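Local coordinates for phospholyase (Arthrobacter aurescens, PDB 5G4I), which acts as a pyridoxal-phosphate-dependent phospholyase of the class III transaminase family, probably splitting phosphate from phosphoethanolamine, at residues Leu174-Val179 and Ser231-Gly236; Ala196-Ala201 and Ala238-Ala243; Asp218-Thr223 and Gly366-Ile371. All coordinates share one frame; numbering follows the deposited sequence.

Contact 1: residues Leu174-Val179 and Ser231-Gly236; sequences LRIPDV and SGYIEG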
ATOM      1  N   LEU A 174      18.561  10.423  16.596  1.00 12.01           N
ATOM      2  CA  LEU A 174      19.056  11.778  16.948  1.00 13.17           C
ATOM      3  C   LEU A 174      18.086  12.490  17.868  1.00 13.49           C
ATOM      4  O   LEU A 174      16.864  12.474  17.662  1.00 13.46           O
ATOM      5  CB  LEU A 174      19.272  12.625  15.661  1.00 13.37           C
ATOM      6  CG  LEU A 174      20.294  12.097  14.623  1.00 13.72           C
ATOM      7  CD1 LEU A 174      20.201  12.806  13.327  1.00 15.15           C
ATOM      8  CD2 LEU A 174      21.693  12.095  15.189  1.00 14.36           C
ATOM      9  N   ARG A 175      18.618  13.218  18.851  1.00 14.84           N
ATOM     10  CA  ARG A 175      17.775  14.153  19.626  1.00 15.16           C
ATOM     11  C   ARG A 175      17.728  15.458  18.860  1.00 14.42           C
ATOM     12  O   ARG A 175      18.735  16.183  18.728  1.00 16.72           O
ATOM     13  CB  ARG A 175      18.384  14.383  21.051  1.00 19.44           C
ATOM     14  CG  ARG A 175      17.513  15.335  21.912  1.00 22.33           C
ATOM     15  CD  ARG A 175      16.108  14.838  22.307  1.00 26.70           C
ATOM     16  NE  ARG A 175      16.148  13.562  23.019  1.00 33.17           N
ATOM     17  CZ  ARG A 175      15.775  13.317  24.262  1.00 46.93           C
ATOM     18  NH1 ARG A 175      15.242  14.268  25.045  1.00 60.41           N
ATOM     19  NH2 ARG A 175      15.938  12.091  24.739  1.00 52.62           N
ATOM     20  N   ILE A 176      16.570  15.731  18.208  1.00 12.92           N
ATOM     21  CA  ILE A 176      16.466  16.917  17.324  1.00 12.40           C
ATOM     22  C   ILE A 176      16.328  18.174  18.230  1.00 12.28           C
ATOM     23  O   ILE A 176      15.511  18.136  19.169  1.00 14.34           O
ATOM     24  CB  ILE A 176      15.232  16.754  16.400  1.00 12.18           C
ATOM     25  CG1 ILE A 176      15.243  15.464  15.542  1.00 11.76           C
ATOM     26  CG2 ILE A 176      14.982  17.990  15.523  1.00 12.18           C
ATOM     27  CD1 ILE A 176      16.305  15.436  14.442  1.00 12.03           C
ATOM     28  N   PRO A 177      17.116  19.225  18.004  1.00 13.81           N
ATOM     29  CA  PRO A 177      17.126  20.395  18.914  1.00 13.06           C
ATOM     30  C   PRO A 177      15.812  21.228  18.814  1.00 14.35           C
ATOM     31  O   PRO A 177      15.286  21.427  17.695  1.00 14.51           O
ATOM     32  CB  PRO A 177      18.325  21.199  18.467  1.00 12.35           C
ATOM     33  CG  PRO A 177      18.549  20.804  17.053  1.00 14.19           C
ATOM     34  CD  PRO A 177      18.193  19.348  17.009  1.00 12.77           C
ATOM     35  N   ASP A 178      15.337  21.711  19.981  1.00 15.13           N
ATOM     36  CA  ASP A 178      14.129  22.490  20.078  1.00 13.93           C
ATOM     37  C   ASP A 178      14.469  23.828  20.856  1.00 15.21           C
ATOM     38  O   ASP A 178      14.895  23.719  21.994  1.00 18.85           O
ATOM     39  CB  ASP A 178      13.045  21.714  20.795  1.00 15.15           C
ATOM     40  CG  ASP A 178      11.646  22.419  20.858  1.00 14.20           C
ATOM     41  OD1 ASP A 178      11.455  23.428  20.222  1.00 17.97           O
ATOM     42  OD2 ASP A 178      10.806  21.811  21.589  1.00 16.93           O
ATOM     43  N   VAL A 179      14.268  24.974  20.210  1.00 16.25           N
ATOM     44  CA  VAL A 179      14.584  26.305  20.844  1.00 17.84           C
ATOM     45  C   VAL A 179      13.415  26.808  21.668  1.00 22.96           C
ATOM     46  O   VAL A 179      13.564  27.867  22.329  1.00 22.13           O
ATOM     47  CB  VAL A 179      15.008  27.381  19.806  1.00 18.13           C
ATOM     48  CG1 VAL A 179      16.184  26.914  18.966  1.00 18.47           C
ATOM     49  CG2 VAL A 179      13.875  27.840  18.931  1.00 20.39           C
ATOM     50  N   SER A 231      18.047  27.738  13.309  1.00 16.79           N
ATOM     51  CA  SER A 231      18.473  27.909  11.945  0.50 16.90           C
ATOM     52  C   SER A 231      19.821  27.199  11.708  1.00 15.28           C
ATOM     53  O   SER A 231      20.733  27.400  12.510  1.00 16.68           O
ATOM     54  CB  SER A 231      18.673  29.407  11.595  0.50 20.65           C
ATOM     55  OG  SER A 231      18.781  29.559  10.198  0.50 26.10           O
ATOM     56  N   GLY A 232      19.954  26.465  10.589  1.00 14.24           N
ATOM     57  CA  GLY A 232      21.223  25.818  10.181  1.00 14.36           C
ATOM     58  C   GLY A 232      21.313  24.335  10.564  1.00 13.45           C
ATOM     59  O   GLY A 232      22.248  23.682  10.147  1.00 14.62           O
ATOM     60  N   TYR A 233      20.404  23.822  11.402  1.00 13.38           N
ATOM     61  CA  TYR A 233      20.464  22.426  11.791  1.00 12.32           C
ATOM     62  C   TYR A 233      20.198  21.483  10.602  1.00 11.88           C
ATOM     63  O   TYR A 233      21.063  20.638  10.235  1.00 11.29           O
ATOM     64  CB  TYR A 233      19.562  22.075  12.956  1.00 11.65           C
ATOM     65  CG  TYR A 233      19.608  20.561  13.341  1.00 12.40           C
ATOM     66  CD1 TYR A 233      20.660  20.048  14.059  1.00 12.67           C
ATOM     67  CD2 TYR A 233      18.654  19.668  12.893  1.00 12.44           C
ATOM     68  CE1 TYR A 233      20.785  18.713  14.415  1.00 12.22           C
ATOM     69  CE2 TYR A 233      18.703  18.332  13.255  1.00 11.85           C
ATOM     70  CZ  TYR A 233      19.791  17.842  14.003  1.00 11.68           C
ATOM     71  OH  TYR A 233      19.856  16.498  14.371  1.00 12.59           O
ATOM     72  N   ILE A 234      19.027  21.645   9.962  1.00 10.75           N
ATOM     73  CA  ILE A 234      18.729  20.786   8.799  1.00 11.14           C
ATOM     74  C   ILE A 234      19.760  20.874   7.684  1.00 11.36           C
ATOM     75  O   ILE A 234      20.228  19.885   7.045  1.00 11.54           O
ATOM     76  CB  ILE A 234      17.283  20.995   8.279  1.00 10.20           C
ATOM     77  CG1 ILE A 234      16.276  20.626   9.375  1.00 11.82           C
ATOM     78  CG2 ILE A 234      16.984  20.267   6.984  1.00 11.34           C
ATOM     79  CD1 ILE A 234      16.197  19.108   9.752  1.00 12.12           C
ATOM     80  N   GLU A 235      20.179  22.128   7.376  1.00 11.63           N
ATOM     81  CA  GLU A 235      21.191  22.355   6.368  1.00 12.24           C
ATOM     82  C   GLU A 235      22.546  21.680   6.730  1.00 11.51           C
ATOM     83  O   GLU A 235      23.214  21.081   5.883  1.00 12.48           O
ATOM     84  CB  GLU A 235      21.392  23.898   6.235  1.00 15.19           C
ATOM     85  CG  GLU A 235      20.082  24.703   5.895  1.00 19.78           C
ATOM     86  CD  GLU A 235      18.929  25.091   6.958  1.00 25.80           C
ATOM     87  OE1 GLU A 235      18.666  24.799   8.016  1.00 21.14           O
ATOM     88  OE2 GLU A 235      18.128  25.885   6.654  1.00 26.52           O
ATOM     89  N   GLY A 236      22.892  21.767   7.998  1.00 11.98           N
ATOM     90  CA  GLY A 236      24.144  21.109   8.507  1.00 12.85           C
ATOM     91  C   GLY A 236      24.076  19.571   8.404  1.00 12.47           C
ATOM     92  O   GLY A 236      25.097  18.905   8.090  1.00 12.25           O
TER
HETATM   93  O   HOH W   1      21.278  16.030  16.596  1.00 16.25           O
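The ring of Tyr-233 presents one face to Pro-177, whose CD sits over its middle in a CH-pi contact, 3.7 Å from the ring centroid and only 11° off the normal. Pro-177 CG continues this cover toward the CB end of the ring and lies 3.7 Å from Tyr-233 CD1. Ile-176 comes in by the hydroxyl end, its side chain running at about a right angle to that of the tyrosine, with CD1 3.9 Å from Tyr-233 CE2. The setting is the large domain of a fold-type I pyridoxal-phosphate enzyme: the loop that leaves strand 171-174, an outermost strand of the seven-stranded sheet, packs against the first turn of helix 233-243. Gly-232 takes the N-cap position of that helix, with a positive phi at which a side chain would collide with the carbonyl O of Ser-231. From the first turn the tyrosine reaches out with CG anti to the backbone N (chi1 178°), which carries the ring across to the loop. Ser-194 and Val-198 of helix 187-207 also touch the tyrosine, and the same helix packs on Pro-177 through Leu-190 and Ser-194, so the proline and the ring are buried against helix 187-207. The phenol oxygen ends among methyl groups, with Ile-176 CD1 3.7 Å and Leu-174 CD1 3.9 Å from Tyr-233 OH. A polar partner is nonetheless at hand, since a water lies 2.7 Å from Tyr-233 OH within hydrogen-bonding geometry. This water spans the contact, donating a weak hydrogen bond to the backbone at Arg-175 O, 3.3 Å from the water oxygen.

Contact 2: residues Ala196-Ala201 and Ala238-Ala243; sequences ADVDAA and ATRVRA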
ATOM      1  N   ALA A 196      27.372  18.184  16.619  1.00 13.47           N
ATOM      2  CA  ALA A 196      28.408  17.194  17.055  1.00 15.01           C
ATOM      3  C   ALA A 196      27.835  15.826  17.287  1.00 12.59           C
ATOM      4  O   ALA A 196      28.508  14.791  16.987  1.00 14.71           O
ATOM      5  CB  ALA A 196      29.089  17.703  18.351  1.00 15.60           C
ATOM      6  N   ASP A 197      26.602  15.752  17.777  1.00 13.90           N
ATOM      7  CA  ASP A 197      25.924  14.471  17.896  1.00 14.40           C
ATOM      8  C   ASP A 197      25.712  13.797  16.492  1.00 13.25           C
ATOM      9  O   ASP A 197      25.831  12.546  16.344  1.00 12.93           O
ATOM     10  CB  ASP A 197      24.527  14.610  18.544  1.00 19.58           C
ATOM     11  CG  ASP A 197      24.503  14.938  20.013  1.00 26.10           C
ATOM     12  OD1 ASP A 197      25.539  15.006  20.641  1.00 23.66           O
ATOM     13  OD2 ASP A 197      23.308  15.147  20.494  1.00 30.39           O
ATOM     14  N   VAL A 198      25.412  14.607  15.454  1.00 11.49           N
ATOM     15  CA  VAL A 198      25.281  14.094  14.107  1.00 10.86           C
ATOM     16  C   VAL A 198      26.670  13.548  13.612  1.00 10.83           C
ATOM     17  O   VAL A 198      26.708  12.409  13.012  1.00 11.12           O
ATOM     18  CB  VAL A 198      24.738  15.142  13.107  1.00 10.97           C
ATOM     19  CG1 VAL A 198      24.731  14.679  11.697  1.00 11.11           C
ATOM     20  CG2 VAL A 198      23.354  15.593  13.516  1.00 12.27           C
ATOM     21  N   ASP A 199      27.762  14.315  13.805  1.00 11.37           N
ATOM     22  CA  ASP A 199      29.107  13.853  13.473  1.00 11.75           C
ATOM     23  C   ASP A 199      29.395  12.458  14.100  1.00 11.58           C
ATOM     24  O   ASP A 199      29.841  11.521  13.381  1.00 11.22           O
ATOM     25  CB  ASP A 199      30.161  14.788  14.005  1.00 12.83           C
ATOM     26  CG  ASP A 199      30.145  16.218  13.379  1.00 15.50           C
ATOM     27  OD1 ASP A 199      29.708  16.351  12.201  1.00 15.09           O
ATOM     28  OD2 ASP A 199      30.741  17.096  14.108  1.00 15.95           O
ATOM     29  N   ALA A 200      28.994  12.309  15.385  1.00 11.23           N
ATOM     30  CA  ALA A 200      29.251  11.047  16.095  1.00 12.03           C
ATOM     31  C   ALA A 200      28.462   9.880  15.533  1.00 11.55           C
ATOM     32  O   ALA A 200      28.892   8.716  15.415  1.00 12.29           O
ATOM     33  CB  ALA A 200      29.054  11.203  17.621  1.00 11.51           C
ATOM     34  N   ALA A 201      27.161  10.140  15.248  1.00 10.79           N
ATOM     35  CA  ALA A 201      26.274   9.105  14.707  1.00 10.90           C
ATOM     36  C   ALA A 201      26.801   8.598  13.354  1.00 10.69           C
ATOM     37  O   ALA A 201      26.809   7.366  13.057  1.00 11.46           O
ATOM     38  CB  ALA A 201      24.856   9.697  14.491  1.00 12.11           C
ATOM     39  N   ALA A 238      22.190  17.866   6.194  1.00 10.96           N
ATOM     40  CA  ALA A 238      22.322  17.591   4.804  1.00 10.87           C
ATOM     41  C   ALA A 238      23.780  17.624   4.246  1.00 11.09           C
ATOM     42  O   ALA A 238      24.157  16.702   3.535  1.00 11.65           O
ATOM     43  CB  ALA A 238      21.395  18.562   3.980  1.00 12.07           C
ATOM     44  N   THR A 239      24.518  18.662   4.665  1.00 12.13           N
ATOM     45  CA  THR A 239      25.916  18.733   4.203  1.00 12.98           C
ATOM     46  C   THR A 239      26.721  17.497   4.681  1.00 12.49           C
ATOM     47  O   THR A 239      27.430  16.864   3.865  1.00 12.91           O
ATOM     48  CB  THR A 239      26.512  20.016   4.739  1.00 14.38           C
ATOM     49  OG1 THR A 239      25.789  21.148   4.150  1.00 16.10           O
ATOM     50  CG2 THR A 239      27.978  20.081   4.357  1.00 15.56           C
ATOM     51  N   ARG A 240      26.501  17.146   5.957  1.00 10.91           N
ATOM     52  CA  ARG A 240      27.284  15.986   6.557  1.00 11.44           C
ATOM     53  C   ARG A 240      26.865  14.631   5.928  1.00 11.45           C
ATOM     54  O   ARG A 240      27.657  13.787   5.586  1.00 11.71           O
ATOM     55  CB  ARG A 240      27.109  15.967   8.044  1.00 11.32           C
ATOM     56  CG  ARG A 240      27.838  17.150   8.747  1.00 10.90           C
ATOM     57  CD  ARG A 240      27.304  17.395  10.175  1.00 12.98           C
ATOM     58  NE  ARG A 240      28.059  18.371  10.952  1.00 11.89           N
ATOM     59  CZ  ARG A 240      28.003  19.674  10.731  1.00 13.90           C
ATOM     60  NH1 ARG A 240      27.218  20.194   9.793  1.00 13.73           N
ATOM     61  NH2 ARG A 240      28.766  20.499  11.492  1.00 15.85           N
ATOM     62  N   VAL A 241      25.548  14.450   5.696  1.00 10.20           N
ATOM     63  CA  VAL A 241      25.072  13.252   5.086  1.00 11.13           C
ATOM     64  C   VAL A 241      25.611  13.092   3.632  1.00 11.10           C
ATOM     65  O   VAL A 241      25.999  11.998   3.250  1.00 11.85           O
ATOM     66  CB  VAL A 241      23.507  13.250   5.105  1.00 10.24           C
ATOM     67  CG1 VAL A 241      22.851  12.185   4.129  1.00 11.27           C
ATOM     68  CG2 VAL A 241      23.001  13.049   6.505  1.00 12.55           C
ATOM     69  N   ARG A 242      25.580  14.189   2.852  1.00 11.25           N
ATOM     70  CA  ARG A 242      26.067  14.135   1.448  1.00 11.86           C
ATOM     71  C   ARG A 242      27.568  13.874   1.422  1.00 12.08           C
ATOM     72  O   ARG A 242      28.023  13.113   0.539  1.00 13.74           O
ATOM     73  CB  ARG A 242      25.605  15.357   0.688  1.00 13.11           C
ATOM     74  CG  ARG A 242      24.039  15.253   0.462  1.00 14.70           C
ATOM     75  CD  ARG A 242      23.478  16.538   0.062  1.00 18.33           C
ATOM     76  NE  ARG A 242      21.994  16.344  -0.152  1.00 14.71           N
ATOM     77  CZ  ARG A 242      21.143  17.360  -0.173  1.00 15.50           C
ATOM     78  NH1 ARG A 242      21.520  18.612   0.108  1.00 16.01           N
ATOM     79  NH2 ARG A 242      19.842  17.106  -0.404  1.00 13.15           N
ATOM     80  N   ALA A 243      28.278  14.407   2.410  1.00 12.25           N
ATOM     81  CA  ALA A 243      29.782  14.164   2.396  1.00 13.20           C
ATOM     82  C   ALA A 243      30.010  12.660   2.712  1.00 13.82           C
ATOM     83  O   ALA A 243      31.102  12.113   2.394  1.00 15.25           O
ATOM     84  CB  ALA A 243      30.436  15.041   3.395  1.00 13.74           C
TER
HETATM   85  O   HOH W   2      30.310  19.719  13.742  1.00 16.99           O
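Asp-199 and Arg-240 meet in a salt bridge between two helices: Arg-240 NE donates to Asp-199 OD1 at 2.9 Å, with a bent N-H...O angle of 139°. OD1 is met on its syn side but from somewhat above the carboxylate plane, while the oxygen itself lies near the guanidinium plane, at the edge of the group. Carboxylate and guanidinium are turned only 19° from each other. A water closes the far end of the pair, donating to Asp-199 OD2 at 2.7 Å and accepting from Arg-240 NH2 at 2.8 Å, so both carboxylate oxygens are tied to the arginine, one directly and the other through solvent. Beneath the charges the contact is apolar: Val-198 CG1 lies 4.0 Å from Arg-240 CD, the valine crossing the arginine chain at about a right angle.

Further out, the extended run of Arg-240 from CG to NE carries the guanidinium across to helix 187-207, and the bond from Arg-240 NH1 back to Gly-236 O of its own helix helps set the rotation of the group. Leu-195 and Ile-202 of the other helix also touch the arginine, and Val-198 packs on Tyr-233 and Val-237 as well. Asp-199 CG stands beside its backbone N, anti to the carbonyl carbon (chi1 -65°), which turns the carboxylate toward the arginine. Helices 187-207 and 233-243 belong to successive beta-alpha-beta crossovers of the large domain, and both rest on the same sheet, where Ala-201 and Val-241 touch Leu-141. With Asp-199 exposed and Arg-240 partly so, solvent probably screens the ion pair, whose opposite charges are nevertheless likely to hold the helices together at their outer margin, above the valine.

Contact 3: residues Asp218-Thr223 and Gly366-Ile371; sequences DPLFST and GLFFGI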
ATOM      1  N   ASP A 218      10.302  14.169   9.246  1.00  8.91           N
ATOM      2  CA  ASP A 218       9.096  15.014   9.113  1.00  8.70           C
ATOM      3  C   ASP A 218       9.449  16.444   9.378  1.00  8.75           C
ATOM      4  O   ASP A 218       9.855  16.771  10.529  1.00  9.36           O
ATOM      5  CB  ASP A 218       8.030  14.524  10.121  1.00  9.55           C
ATOM      6  CG  ASP A 218       6.886  15.492  10.406  1.00 10.64           C
ATOM      7  OD1 ASP A 218       6.646  16.422   9.597  1.00 10.47           O
ATOM      8  OD2 ASP A 218       6.229  15.282  11.495  1.00 11.50           O
ATOM      9  N   PRO A 219       9.343  17.353   8.406  1.00  9.23           N
ATOM     10  CA  PRO A 219       9.757  18.802   8.662  1.00  9.99           C
ATOM     11  C   PRO A 219       9.101  19.503   9.852  1.00 10.38           C
ATOM     12  O   PRO A 219       9.693  20.383  10.465  1.00 10.65           O
ATOM     13  CB  PRO A 219       9.321  19.506   7.339  1.00 11.04           C
ATOM     14  CG  PRO A 219       9.479  18.456   6.299  1.00  9.90           C
ATOM     15  CD  PRO A 219       9.009  17.146   6.962  1.00  9.26           C
ATOM     16  N   LEU A 220       7.871  19.132  10.213  1.00  9.84           N
ATOM     17  CA  LEU A 220       7.163  19.687  11.390  1.00 11.55           C
ATOM     18  C   LEU A 220       7.631  19.041  12.717  1.00 11.20           C
ATOM     19  O   LEU A 220       7.281  19.547  13.849  1.00 11.86           O
ATOM     20  CB  LEU A 220       5.627  19.544  11.267  1.00 11.26           C
ATOM     21  CG  LEU A 220       5.004  20.660  10.381  1.00 11.86           C
ATOM     22  CD1 LEU A 220       3.533  20.306  10.064  1.00 13.43           C
ATOM     23  CD2 LEU A 220       5.059  22.051  11.054  1.00 12.68           C
ATOM     24  N   PHE A 221       8.355  17.876  12.633  1.00  9.92           N
ATOM     25  CA  PHE A 221       8.704  17.102  13.846  1.00 10.83           C
ATOM     26  C   PHE A 221       7.490  16.996  14.770  1.00 11.45           C
ATOM     27  O   PHE A 221       7.603  17.261  16.006  1.00 11.83           O
ATOM     28  CB  PHE A 221       9.964  17.692  14.510  1.00 11.18           C
ATOM     29  CG  PHE A 221      11.200  17.554  13.600  1.00  9.65           C
ATOM     30  CD1 PHE A 221      11.912  16.346  13.561  1.00 10.21           C
ATOM     31  CD2 PHE A 221      11.601  18.606  12.766  1.00  9.83           C
ATOM     32  CE1 PHE A 221      13.001  16.222  12.690  1.00 10.43           C
ATOM     33  CE2 PHE A 221      12.676  18.445  11.928  1.00 10.32           C
ATOM     34  CZ  PHE A 221      13.387  17.266  11.885  1.00  9.74           C
ATOM     35  N   SER A 222       6.368  16.557  14.195  1.00 12.21           N
ATOM     36  CA  SER A 222       5.111  16.470  14.927  1.00 12.29           C
ATOM     37  C   SER A 222       5.029  15.378  15.962  1.00 13.78           C
ATOM     38  O   SER A 222       4.681  15.664  17.152  1.00 14.95           O
ATOM     39  CB  SER A 222       3.936  16.424  13.961  1.00 15.99           C
ATOM     40  OG  SER A 222       3.989  15.301  13.121  1.00 16.04           O
ATOM     41  N   THR A 223       5.382  14.132  15.661  1.00 11.93           N
ATOM     42  CA  THR A 223       5.384  13.041  16.633  1.00 12.66           C
ATOM     43  C   THR A 223       6.303  13.356  17.852  1.00 13.92           C
ATOM     44  O   THR A 223       6.048  12.900  18.976  1.00 14.74           O
ATOM     45  CB  THR A 223       5.809  11.724  15.932  1.00 13.25           C
ATOM     46  OG1 THR A 223       4.898  11.492  14.862  1.00 16.97           O
ATOM     47  CG2 THR A 223       5.825  10.498  16.846  1.00 15.01           C
ATOM     48  N   GLY A 366       0.721  27.651  10.307  1.00 16.44           N
ATOM     49  CA  GLY A 366      -0.300  27.376   9.353  1.00 14.99           C
ATOM     50  C   GLY A 366      -1.445  26.708  10.071  1.00 16.59           C
ATOM     51  O   GLY A 366      -1.923  27.228  11.107  1.00 21.12           O
ATOM     52  N   LEU A 367      -1.913  25.581   9.582  1.00 11.33           N
ATOM     53  CA  LEU A 367      -3.040  24.852  10.245  1.00 10.99           C
ATOM     54  C   LEU A 367      -2.536  23.558  10.950  1.00 11.58           C
ATOM     55  O   LEU A 367      -3.298  22.584  11.102  1.00 11.80           O
ATOM     56  CB  LEU A 367      -4.240  24.620   9.319  1.00 11.23           C
ATOM     57  CG  LEU A 367      -5.004  25.858   8.928  1.00 12.15           C
ATOM     58  CD1 LEU A 367      -6.120  25.570   7.990  1.00 11.70           C
ATOM     59  CD2 LEU A 367      -5.588  26.508  10.213  1.00 14.06           C
ATOM     60  N   PHE A 368      -1.296  23.556  11.442  1.00 11.90           N
ATOM     61  CA  PHE A 368      -0.782  22.491  12.346  1.00 12.52           C
ATOM     62  C   PHE A 368      -0.214  23.205  13.563  1.00 14.21           C
ATOM     63  O   PHE A 368       0.898  23.730  13.555  1.00 13.58           O
ATOM     64  CB  PHE A 368       0.237  21.551  11.658  1.00 12.58           C
ATOM     65  CG  PHE A 368       0.349  20.200  12.259  1.00 13.38           C
ATOM     66  CD1 PHE A 368       0.243  19.976  13.653  1.00 15.55           C
ATOM     67  CD2 PHE A 368       0.525  19.067  11.454  1.00 15.14           C
ATOM     68  CE1 PHE A 368       0.407  18.680  14.211  1.00 16.86           C
ATOM     69  CE2 PHE A 368       0.678  17.833  12.040  1.00 15.20           C
ATOM     70  CZ  PHE A 368       0.560  17.614  13.404  1.00 15.66           C
ATOM     71  N   PHE A 369      -1.020  23.242  14.640  1.00 12.11           N
ATOM     72  CA  PHE A 369      -0.620  24.007  15.872  0.50 13.46           C
ATOM     73  C   PHE A 369      -0.726  23.128  17.073  1.00 13.10           C
ATOM     74  O   PHE A 369      -1.466  22.135  17.160  1.00 14.37           O
ATOM     75  CB  PHE A 369      -1.443  25.328  16.113  0.50 13.64           C
ATOM     76  CG  PHE A 369      -0.841  26.586  15.506  0.50 13.03           C
ATOM     77  CD1 PHE A 369       0.113  27.344  16.177  0.50 14.67           C
ATOM     78  CD2 PHE A 369      -1.273  27.024  14.242  0.50 13.66           C
ATOM     79  CE1 PHE A 369       0.671  28.406  15.635  0.50 11.62           C
ATOM     80  CE2 PHE A 369      -0.698  28.187  13.670  0.50  9.01           C
ATOM     81  CZ  PHE A 369       0.177  28.858  14.359  0.50 12.61           C
ATOM     82  N   GLY A 370       0.033  23.509  18.102  1.00 14.02           N
ATOM     83  CA  GLY A 370      -0.042  22.842  19.396  1.00 17.13           C
ATOM     84  C   GLY A 370       0.436  23.725  20.547  1.00 15.43           C
ATOM     85  O   GLY A 370       1.027  24.762  20.368  1.00 16.29           O
ATOM     86  N   ILE A 371       0.126  23.243  21.748  1.00 13.22           N
ATOM     87  CA  ILE A 371       0.650  23.855  23.013  1.00 14.95           C
ATOM     88  C   ILE A 371       1.029  22.711  23.992  1.00 14.78           C
ATOM     89  O   ILE A 371       0.296  21.732  24.122  1.00 15.92           O
ATOM     90  CB  ILE A 371      -0.423  24.800  23.673  1.00 14.85           C
ATOM     91  CG1 ILE A 371      -1.825  24.173  23.753  1.00 14.67           C
ATOM     92  CG2 ILE A 371      -0.414  26.139  22.937  1.00 17.60           C
ATOM     93  CD1 ILE A 371      -2.823  24.955  24.647  1.00 15.69           C
TER
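Asp-218 OD2 is gripped twice by Ser-222, the residue whose CB meets the ring of Phe-368. Ser-222 OG donates to Asp-218 OD2 at 2.8 Å, arriving nearly in line with the CG-OD2 bond, while Ser-222 N donates to the same oxygen at 3.0 Å from above the carboxylate plane, 47° out of it. The other oxygen, Asp-218 OD1, accepts from Leu-220 N at 3.0 Å, also from above the plane, making an Asx turn. A type I beta turn from Asp-218 to Phe-221 is superposed on it, with Phe-221 N bonded to Asp-218 O. These bonds probably help hold the loop after strand 214-217 in the shape in which Leu-220 and Ser-222 both point their CB atoms toward Phe-368.

The phenylalanine comes from strand 368-373 of the second, mixed sheet, built from strands of both ends of the chain, and the contact joins that part of the fold to the loop at the end of an inner strand of the large-domain sheet. Phe-368 CG is anti to the backbone N (chi1 -155°), which extends the ring into the angle between the two loop residues. Leu-220 CD1 touches the base of the ring, 3.5 Å from Phe-368 CD2 and 3.9 Å from Phe-368 CB. At the other end Ser-222 CB lies 3.6 Å from Phe-368 CZ; both approaches are oblique. Replacing Phe-368 by an alanine would probably open a gap between strand and loop, leaving Leu-220 CD1 and Ser-222 CB without their aromatic partner. The ring also packs on Lys-412 of strand 410-413 and on Gln-254, a cofactor-binding residue. The nearest atoms of bound pyridoxal phosphate and the Ser-222 side chain are about 6 Å apart.

Along the chain the segments run 174-179, 196-201, 218-223, 231-236, 238-243 and 366-371, so each pair of contacts is interleaved. Contacts 1 and 2 share helix 233-243, have centres about 11 Å apart and touch where Val-198 CG2 meets Tyr-233 OH, making one continuous layer with helix 187-207 over the large-domain sheet. The centres of contacts 3 and 1 are about 15 Å apart, and Phe-221 joins the two by packing on Ile-176 and Ile-234. Contacts 2 and 3, about 24 Å apart between centres, do not touch. The series thus runs from the outer helices, through the loop after strand 171-174, to the junction with the sheet that holds strand 368-373, beside the cofactor site.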